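Local coordinates for putative outer membrane protein (LpxR) (Salmonella typhimurium, PDB 3FID) that probably deacylates lipid A in the bacterial outer membrane as a zinc-binding, lipopolysaccharide-modifying beta-barrel enzyme, at residues I208-K218 with T260-F268. Numbering follows the deposited sequence.
Sequences IHTQKEGLIYK and TIGYSPVAF
The Y263 ring lies against the backbone of G214: over one face sits the glycine CA, 3.8 Å from the ring centroid in a CH-pi contact, with G214 C above the same face nearer the rim. L215 N approaches obliquely, 3.4 Å from Y263 CD2, and L215 CB adds an apolar touch to CD2. CG of Y263 stands anti to its backbone N (chi1 -165°), and the ring end leans across to the other strand. S264 joins here twice: its OG accepts from G214 N at 3.0 Å, while its N donates to G214 O from above the carbonyl plane. Beyond this pair, 215-218 and 260-263 run antiparallel, with I216-G262 and K218-T260 as hydrogen-bonded pairs. G262 N reaches I216 O at 2.9 Å, and I216 CG2 rests over the bare glycine backbone, 3.7 Å from G262 CA. On that face I208 CD1 meets A267 CB at 4.1 Å. K212 NZ reaches forward to E213 O and L215 O, linking the loop to the start of strand 215-218. The contact lies at one end of the barrel wall, where 251-263 turns tightly into 266-275; helix 191-194 packs F193 on I208 and T260, and strand 285-295 brings F295 against I216 and S264.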
loop_
_atom_site.group_PDB
_atom_site.type_symbol
_atom_site.label_atom_id
_atom_site.label_comp_id
_atom_site.label_asym_id
_atom_site.label_seq_id
_atom_site.Cartn_x
_atom_site.Cartn_y
_atom_site.Cartn_z
ATOM N N ILE A 208 9.716 5.679 8.253
ATOM C CA ILE A 208 11.115 5.211 8.241
ATOM C C ILE A 208 11.545 4.872 9.668
ATOM O O ILE A 208 11.307 5.651 10.585
ATOM C CB ILE A 208 12.061 6.296 7.620
ATOM C CG1 ILE A 208 11.784 6.424 6.103
ATOM C CG2 ILE A 208 13.561 5.970 7.890
ATOM C CD1 ILE A 208 12.464 7.649 5.421
ATOM N N HIS A 209 12.180 3.717 9.846
ATOM C CA HIS A 209 12.832 3.388 11.118
ATOM C C HIS A 209 14.318 3.400 10.818
ATOM O O HIS A 209 14.806 2.543 10.088
ATOM C CB HIS A 209 12.407 1.996 11.597
ATOM C CG HIS A 209 12.959 1.619 12.940
ATOM N ND1 HIS A 209 13.000 0.317 13.385
ATOM C CD2 HIS A 209 13.506 2.371 13.927
ATOM C CE1 HIS A 209 13.530 0.281 14.598
ATOM N NE2 HIS A 209 13.865 1.511 14.942
ATOM N N THR A 210 15.033 4.394 11.322
ATOM C CA THR A 210 16.458 4.484 11.020
ATOM C C THR A 210 17.281 4.945 12.199
ATOM O O THR A 210 16.798 5.693 13.043
ATOM C CB THR A 210 16.750 5.413 9.816
ATOM O OG1 THR A 210 18.135 5.282 9.449
ATOM C CG2 THR A 210 16.439 6.883 10.140
ATOM N N GLN A 211 18.536 4.496 12.232
ATOM C CA GLN A 211 19.525 5.008 13.187
ATOM C C GLN A 211 20.251 6.239 12.599
ATOM O O GLN A 211 20.666 7.141 13.329
ATOM C CB GLN A 211 20.506 3.895 13.591
ATOM C CG GLN A 211 19.850 2.714 14.402
ATOM C CD GLN A 211 20.880 1.728 15.039
ATOM O OE1 GLN A 211 21.849 1.288 14.388
ATOM N NE2 GLN A 211 20.654 1.376 16.318
ATOM N N LYS A 212 20.301 6.307 11.272
ATOM C CA LYS A 212 21.204 7.189 10.519
ATOM C C LYS A 212 20.899 8.692 10.585
ATOM O O LYS A 212 19.753 9.113 10.488
ATOM C CB LYS A 212 21.266 6.701 9.054
ATOM C CG LYS A 212 22.361 7.307 8.175
ATOM C CD LYS A 212 23.776 6.932 8.606
ATOM C CE LYS A 212 24.816 7.356 7.542
ATOM N NZ LYS A 212 24.788 8.820 7.187
ATOM N N GLU A 213 21.950 9.492 10.758
ATOM C CA GLU A 213 21.878 10.939 10.586
ATOM C C GLU A 213 22.695 11.328 9.368
ATOM O O GLU A 213 23.645 10.637 9.011
ATOM C CB GLU A 213 22.423 11.664 11.817
ATOM C CG GLU A 213 21.750 11.256 13.125
ATOM C CD GLU A 213 22.108 12.171 14.289
ATOM O OE1 GLU A 213 23.076 12.963 14.175
ATOM O OE2 GLU A 213 21.409 12.091 15.322
ATOM N N GLY A 214 22.346 12.446 8.747
ATOM C CA GLY A 214 22.989 12.868 7.511
ATOM C C GLY A 214 22.392 12.169 6.301
ATOM O O GLY A 214 21.170 12.093 6.164
ATOM N N LEU A 215 23.268 11.657 5.431
ATOM C CA LEU A 215 22.864 10.926 4.230
ATOM C C LEU A 215 22.201 9.596 4.592
ATOM O O LEU A 215 22.717 8.802 5.379
ATOM C CB LEU A 215 24.059 10.665 3.290
ATOM C CG LEU A 215 23.795 9.941 1.956
ATOM C CD1 LEU A 215 23.075 10.808 0.900
ATOM C CD2 LEU A 215 25.070 9.337 1.389
ATOM N N ILE A 216 21.054 9.369 3.970
ATOM C CA ILE A 216 20.376 8.104 4.062
ATOM C C ILE A 216 20.014 7.682 2.649
ATOM O O ILE A 216 19.605 8.514 1.801
ATOM C CB ILE A 216 19.146 8.199 4.995
ATOM C CG1 ILE A 216 18.632 6.793 5.356
ATOM C CG2 ILE A 216 18.032 9.086 4.365
ATOM C CD1 ILE A 216 17.658 6.796 6.506
ATOM N N TYR A 217 20.249 6.411 2.358
ATOM C CA TYR A 217 19.794 5.847 1.082
ATOM C C TYR A 217 19.491 4.355 1.152
ATOM O O TYR A 217 20.042 3.627 1.980
ATOM C CB TYR A 217 20.759 6.151 -0.072
ATOM C CG TYR A 217 22.066 5.420 0.013
ATOM C CD1 TYR A 217 23.191 6.025 0.622
ATOM C CD2 TYR A 217 22.192 4.128 -0.515
ATOM C CE1 TYR A 217 24.396 5.348 0.714
ATOM C CE2 TYR A 217 23.395 3.447 -0.436
ATOM C CZ TYR A 217 24.483 4.047 0.180
ATOM O OH TYR A 217 25.656 3.336 0.242
ATOM N N LYS A 218 18.599 3.905 0.271
ATOM C CA LYS A 218 18.148 2.517 0.286
ATOM C C LYS A 218 17.579 2.206 -1.085
ATOM O O LYS A 218 16.906 3.058 -1.666
ATOM C CB LYS A 218 17.074 2.329 1.374
ATOM C CG LYS A 218 16.425 0.922 1.402
ATOM C CD LYS A 218 15.423 0.758 2.550
ATOM C CE LYS A 218 14.705 -0.616 2.426
ATOM N NZ LYS A 218 13.686 -0.738 3.528
ATOM N N THR A 260 14.906 5.120 -1.523
ATOM C CA THR A 260 14.867 6.339 -0.715
ATOM C C THR A 260 16.213 7.064 -0.799
ATOM O O THR A 260 17.272 6.429 -0.744
ATOM C CB THR A 260 14.596 6.005 0.730
ATOM O OG1 THR A 260 13.309 5.401 0.823
ATOM C CG2 THR A 260 14.674 7.288 1.664
ATOM N N ILE A 261 16.169 8.384 -0.938
ATOM C CA ILE A 261 17.375 9.188 -0.809
ATOM C C ILE A 261 17.023 10.400 0.043
ATOM O O ILE A 261 16.003 11.065 -0.169
ATOM C CB ILE A 261 18.000 9.574 -2.183
ATOM C CG1 ILE A 261 19.432 10.137 -1.986
ATOM C CG2 ILE A 261 17.097 10.534 -2.961
ATOM C CD1 ILE A 261 20.054 10.849 -3.239
ATOM N N GLY A 262 17.842 10.655 1.051
ATOM C CA GLY A 262 17.609 11.786 1.900
ATOM C C GLY A 262 18.856 12.327 2.559
ATOM O O GLY A 262 19.924 11.736 2.493
ATOM N N TYR A 263 18.684 13.469 3.200
ATOM C CA TYR A 263 19.710 14.046 4.038
ATOM C C TYR A 263 18.979 14.685 5.178
ATOM O O TYR A 263 18.127 15.533 4.955
ATOM C CB TYR A 263 20.582 15.077 3.290
ATOM C CG TYR A 263 21.850 15.360 4.090
ATOM C CD1 TYR A 263 21.854 16.284 5.127
ATOM C CD2 TYR A 263 23.020 14.643 3.851
ATOM C CE1 TYR A 263 22.999 16.508 5.898
ATOM C CE2 TYR A 263 24.176 14.871 4.612
ATOM C CZ TYR A 263 24.149 15.802 5.625
ATOM O OH TYR A 263 25.293 16.019 6.385
ATOM N N SER A 264 19.280 14.242 6.398
ATOM C CA SER A 264 18.708 14.837 7.610
ATOM C C SER A 264 18.408 16.317 7.379
ATOM O O SER A 264 19.323 17.078 7.046
ATOM C CB SER A 264 19.685 14.711 8.785
ATOM O OG SER A 264 19.556 13.465 9.431
ATOM N N PRO A 265 17.138 16.735 7.578
ATOM C CA PRO A 265 16.020 15.922 8.066
ATOM C C PRO A 265 14.973 15.519 7.011
ATOM O O PRO A 265 13.827 15.316 7.370
ATOM C CB PRO A 265 15.340 16.886 9.049
ATOM C CG PRO A 265 15.544 18.246 8.390
ATOM C CD PRO A 265 16.736 18.151 7.447
ATOM N N VAL A 266 15.344 15.426 5.743
ATOM C CA VAL A 266 14.331 15.153 4.718
ATOM C C VAL A 266 14.700 13.999 3.772
ATOM O O VAL A 266 15.847 13.898 3.312
ATOM C CB VAL A 266 13.930 16.430 3.951
ATOM C CG1 VAL A 266 15.095 16.993 3.116
ATOM C CG2 VAL A 266 12.663 16.190 3.113
ATOM N N ALA A 267 13.725 13.130 3.482
ATOM C CA ALA A 267 13.991 12.018 2.591
ATOM C C ALA A 267 12.841 11.853 1.617
ATOM O O ALA A 267 11.698 12.102 1.976
ATOM C CB ALA A 267 14.207 10.736 3.364
ATOM N N PHE A 268 13.178 11.431 0.407
ATOM C CA PHE A 268 12.235 11.231 -0.680
ATOM C C PHE A 268 12.287 9.757 -1.044
ATOM O O PHE A 268 13.370 9.166 -1.077
ATOM C CB PHE A 268 12.603 12.108 -1.871
ATOM C CG PHE A 268 12.587 13.580 -1.550
ATOM C CD1 PHE A 268 13.773 14.250 -1.251
ATOM C CD2 PHE A 268 11.386 14.280 -1.485
ATOM C CE1 PHE A 268 13.762 15.619 -0.922
ATOM C CE2 PHE A 268 11.361 15.649 -1.153
ATOM C CZ PHE A 268 12.543 16.308 -0.873
#